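Local coordinates for protein probable glutamine synthetase (Pseudomonas aeruginosa, PDB 4HPP) that is probably a member of the glutamine synthetase family, with an N-terminal beta domain joined to a larger catalytic domain and six subunits in its assembly, at residues A[96-99]-A[100-104]; A[209-212]-A[213-216]. All coordinates share one frame; numbering follows the deposited sequence.

Along the chain from the N terminus, contact 1 comes first: strand 89-97, a central strand of the five-stranded N-terminal sheet, runs out into a tight turn, and residues 100-104 double back against residues 96-99 before helix 108-121 begins. Contact 2 follows more than a hundred residues later, near the C-terminal end of helix 196-216 in the catalytic part, where residues 209-212 meet residues 213-216 one helical turn on. The two are in series, neither nesting nor crossing: contact 1 closes a tight turn, whereas contact 2 spans one turn of a continuous helix and closes no loop. Their centres are 34 Å apart and their nearest atoms about 17 Å, yet both border the second subunit.

Contact 1. Residues A[96-99]-A[100-104]; sequences LVET and DGTPW
Leu96 and Trp104 lie side by side and point the same way, with the leucine methyl CD1 3.6 Å from Trp104 CE3 on the benzene half of the indole, which it meets obliquely. The other rim of the indole faces a different neighbour: Glu98 OE2 approaches in the ring plane at the pyrrole edge, 3.0 Å from Trp104 CD1, while the carboxylate stands nearly perpendicular to the ring, the planes 86° apart. Glu98 reaches this edge through a chain bent at chi2 (121°), which also puts OE1 3.3 Å from the methyl CG2 of Thr102. Trp104 CG is anti to the backbone N (chi1 -169°), carrying the indole back toward the end of the strand.

Backbone bonds hold these side chains in register. Trp104 N donates to Leu96 O at 3.1 Å, and Glu98 N to Thr102 O at 2.8 Å, the latter almost straight at the hydrogen; between them Val97 and Pro103 form a single bridge. The chain reverses in a type I turn from Glu98 to Gly101, closed by Gly101 N to Glu98 O at 3.2 Å. Glycine suits the positive phi of Gly101, where a CB would press on the preceding carbonyl oxygen. Just past the turn, Thr102 N gives a weak bond back to Asp100 OD2, 3.0 Å away.

Farther out, Leu66 of strand 66-78 touches both Glu98 and Trp104, and the ring of Trp60 meets the indole. At the turn, Thr99 packs on Val317 of the second subunit and Asp100 on its Ser319. Together these residues make a tight 3:5 beta hairpin, a type I turn with a G1 beta bulge at Gly101, leading from strand 89-97 of the N-terminal beta sheet of this glutamine synthetase homologue toward helix 108-121.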
loop_
_atom_site.group_PDB
_atom_site.type_symbol
_atom_site.label_atom_id
_atom_site.label_comp_id
_atom_site.label_asym_id
_atom_site.label_seq_id
_atom_site.Cartn_x
_atom_site.Cartn_y
_atom_site.Cartn_z
ATOM N N LEU A 96 -2.437 26.214 41.502
ATOM C CA LEU A 96 -3.577 27.129 41.325
ATOM C C LEU A 96 -3.684 28.159 42.437
ATOM O O LEU A 96 -3.638 27.822 43.633
ATOM C CB LEU A 96 -4.880 26.335 41.283
ATOM C CG LEU A 96 -5.071 25.373 40.111
ATOM C CD1 LEU A 96 -6.353 24.563 40.260
ATOM C CD2 LEU A 96 -5.150 26.135 38.804
ATOM N N VAL A 97 -3.851 29.416 42.042
ATOM C CA VAL A 97 -3.848 30.547 42.984
ATOM C C VAL A 97 -4.877 31.554 42.514
ATOM O O VAL A 97 -5.193 31.554 41.338
ATOM C CB VAL A 97 -2.447 31.201 43.078
ATOM C CG1 VAL A 97 -1.432 30.155 43.472
ATOM C CG2 VAL A 97 -2.017 31.830 41.748
ATOM N N GLU A 98 -5.409 32.385 43.421
ATOM C CA GLU A 98 -6.355 33.479 43.058
ATOM C C GLU A 98 -5.560 34.592 42.369
ATOM O O GLU A 98 -4.333 34.507 42.375
ATOM C CB GLU A 98 -7.115 33.949 44.299
ATOM C CG GLU A 98 -8.346 33.078 44.638
ATOM C CD GLU A 98 -8.303 32.438 46.041
ATOM O OE1 GLU A 98 -7.579 32.948 46.932
ATOM O OE2 GLU A 98 -8.991 31.411 46.275
ATOM N N THR A 99 -6.190 35.603 41.748
ATOM C CA THR A 99 -5.410 36.514 40.813
ATOM C C THR A 99 -4.263 37.367 41.413
ATOM O O THR A 99 -3.359 37.804 40.681
ATOM C CB THR A 99 -6.294 37.422 39.889
ATOM O OG1 THR A 99 -7.389 37.981 40.623
ATOM C CG2 THR A 99 -6.839 36.657 38.699
ATOM N N ASP A 100 -4.321 37.580 42.731
ATOM C CA ASP A 100 -3.343 38.375 43.518
ATOM C C ASP A 100 -2.078 37.621 43.961
ATOM O O ASP A 100 -1.123 38.252 44.434
ATOM C CB ASP A 100 -4.023 38.950 44.790
ATOM C CG ASP A 100 -4.914 37.916 45.513
ATOM O OD1 ASP A 100 -5.899 38.302 46.147
ATOM O OD2 ASP A 100 -4.663 36.703 45.449
ATOM N N GLY A 101 -2.087 36.286 43.838
ATOM C CA GLY A 101 -1.010 35.402 44.348
ATOM C C GLY A 101 -1.451 34.381 45.404
ATOM O O GLY A 101 -0.648 33.571 45.885
ATOM N N THR A 102 -2.742 34.392 45.729
ATOM C CA THR A 102 -3.257 33.735 46.931
ATOM C C THR A 102 -3.553 32.244 46.734
ATOM O O THR A 102 -4.498 31.895 45.998
ATOM C CB THR A 102 -4.514 34.470 47.459
ATOM O OG1 THR A 102 -4.195 35.850 47.662
ATOM C CG2 THR A 102 -5.053 33.840 48.773
ATOM N N PRO A 103 -2.754 31.372 47.411
ATOM C CA PRO A 103 -2.877 29.919 47.282
ATOM C C PRO A 103 -4.323 29.471 47.372
ATOM O O PRO A 103 -4.957 29.707 48.383
ATOM C CB PRO A 103 -2.061 29.386 48.464
ATOM C CG PRO A 103 -1.024 30.444 48.704
ATOM C CD PRO A 103 -1.629 31.760 48.297
ATOM N N TRP A 104 -4.825 28.831 46.315
ATOM C CA TRP A 104 -6.214 28.372 46.227
ATOM C C TRP A 104 -6.376 27.108 46.982
ATOM O O TRP A 104 -5.762 26.122 46.625
ATOM C CB TRP A 104 -6.620 28.108 44.774
ATOM C CG TRP A 104 -8.107 27.875 44.568
ATOM C CD1 TRP A 104 -9.179 28.648 45.060
ATOM C CD2 TRP A 104 -8.749 26.815 43.775
ATOM N NE1 TRP A 104 -10.386 28.145 44.640
ATOM C CE2 TRP A 104 -10.193 27.039 43.871
ATOM C CE3 TRP A 104 -8.291 25.767 43.020
ATOM C CZ2 TRP A 104 -11.106 26.213 43.234
ATOM C CZ3 TRP A 104 -9.219 24.947 42.377
ATOM C CH2 TRP A 104 -10.593 25.170 42.483
#

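Contact 2. Residues A[209-212]-A[213-216]; sequences TREV and ARQM
Residues 209-212 and 213-216 form consecutive turns of one alpha helix, with Ala213 N, Arg214 N and Gln215 N donating to Thr209 O, Arg210 O and Glu211 O; the first of these i to i+4 bonds measures 2.9 Å. The pattern slackens near the C-terminal end of helix 196-216, where Met216 N makes only a weak bond to Val212 O and also donates to Ala213 O.

On the helix surface the main motif is an i to i+3 salt bridge joined by an i to i+4 hydrogen bond, both centred on the Glu211 carboxylate. Arg214 lies alongside Glu211 and grips it side-on through two nitrogens. Its NH2 meets Glu211 OE1 on the syn side at 2.5 Å, while NE donates to Glu211 OE2 at 2.9 Å from above the carboxylate plane. Both acceptors stay close to the guanidinium plane, although the two flat groups are turned 37° apart. The bend of Arg214 at chi3 (68°) turns the guanidinium across toward Glu211, so that its NE/NH2 edge faces the acid.

This charged surface faces a subunit boundary: Glu211 OE1 also forms a salt bridge with Arg154 NH2 of the second subunit, so two arginines could help keep the acid ionised. On another side of the helix, Val212 touches Phe159 and Ala166 of helix 159-169, and Met216 also reaches Phe159. Gln215 is held at both ends of its amide, since its OE1 accepts from Asp83 N. Its NE2 turns to Glu211, donating to OE1 on the anti side at 3.0 Å with the acceptor near the amide plane and the amide and carboxylate planes 75° apart.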
loop_
_atom_site.group_PDB
_atom_site.type_symbol
_atom_site.label_atom_id
_atom_site.label_comp_id
_atom_site.label_asym_id
_atom_site.label_seq_id
_atom_site.Cartn_x
_atom_site.Cartn_y
_atom_site.Cartn_z
ATOM N N THR A 209 4.150 7.539 29.553
ATOM C CA THR A 209 3.718 6.196 29.057
ATOM C C THR A 209 2.615 6.320 28.002
ATOM O O THR A 209 2.776 5.821 26.853
ATOM C CB THR A 209 3.259 5.289 30.176
ATOM O OG1 THR A 209 4.315 5.214 31.111
ATOM C CG2 THR A 209 2.969 3.866 29.678
ATOM N N ARG A 210 1.560 7.056 28.355
ATOM C CA ARG A 210 0.552 7.452 27.374
ATOM C C ARG A 210 1.173 8.036 26.071
ATOM O O ARG A 210 0.858 7.553 24.973
ATOM C CB ARG A 210 -0.498 8.410 28.001
ATOM C CG ARG A 210 -1.506 7.685 28.856
ATOM C CD ARG A 210 -2.076 8.536 29.960
ATOM N NE ARG A 210 -2.839 7.735 30.911
ATOM C CZ ARG A 210 -3.373 8.175 32.063
ATOM N NH1 ARG A 210 -3.277 9.439 32.414
ATOM N NH2 ARG A 210 -4.076 7.332 32.844
ATOM N N GLU A 211 2.059 9.048 26.175
ATOM C CA GLU A 211 2.684 9.646 24.954
ATOM C C GLU A 211 3.550 8.664 24.115
ATOM O O GLU A 211 3.503 8.654 22.902
ATOM C CB GLU A 211 3.435 10.908 25.303
ATOM C CG GLU A 211 4.178 11.566 24.151
ATOM C CD GLU A 211 3.257 12.121 23.118
ATOM O OE1 GLU A 211 3.720 12.486 22.006
ATOM O OE2 GLU A 211 2.084 12.241 23.434
ATOM N N VAL A 212 4.275 7.781 24.747
ATOM C CA VAL A 212 5.067 6.834 23.995
ATOM C C VAL A 212 4.078 5.927 23.246
ATOM O O VAL A 212 4.139 5.828 22.011
ATOM C CB VAL A 212 6.034 6.097 24.963
ATOM C CG1 VAL A 212 6.804 5.004 24.270
ATOM C CG2 VAL A 212 7.037 7.079 25.565
ATOM N N ALA A 213 3.118 5.315 23.976
ATOM C CA ALA A 213 2.093 4.508 23.321
ATOM C C ALA A 213 1.444 5.273 22.149
ATOM O O ALA A 213 1.344 4.784 21.012
ATOM C CB ALA A 213 1.045 4.015 24.348
ATOM N N ARG A 214 1.079 6.529 22.384
ATOM C CA ARG A 214 0.464 7.296 21.288
ATOM C C ARG A 214 1.410 7.296 20.085
ATOM O O ARG A 214 0.956 7.068 18.970
ATOM C CB ARG A 214 0.122 8.718 21.718
ATOM C CG ARG A 214 -0.671 9.513 20.684
ATOM C CD ARG A 214 -0.737 10.995 21.081
ATOM N NE ARG A 214 0.569 11.647 21.007
ATOM C CZ ARG A 214 1.099 12.163 19.900
ATOM N NH1 ARG A 214 0.494 12.103 18.726
ATOM N NH2 ARG A 214 2.281 12.717 19.949
ATOM N N GLN A 215 2.722 7.491 20.328
ATOM C CA GLN A 215 3.655 7.663 19.224
ATOM C C GLN A 215 3.805 6.398 18.381
ATOM O O GLN A 215 4.227 6.478 17.220
ATOM C CB GLN A 215 5.007 8.202 19.680
ATOM C CG GLN A 215 4.925 9.626 20.136
ATOM C CD GLN A 215 6.279 10.264 20.255
ATOM O OE1 GLN A 215 7.254 9.807 19.635
ATOM N NE2 GLN A 215 6.365 11.305 21.081
ATOM N N MET A 216 3.379 5.260 18.923
ATOM C CA MET A 216 3.589 3.958 18.239
ATOM C C MET A 216 2.264 3.421 17.735
ATOM O O MET A 216 2.224 2.392 17.060
ATOM C CB MET A 216 4.264 2.955 19.194
ATOM C CG MET A 216 5.625 3.433 19.747
ATOM S SD MET A 216 6.577 2.264 20.714
ATOM C CE MET A 216 7.378 1.310 19.442
#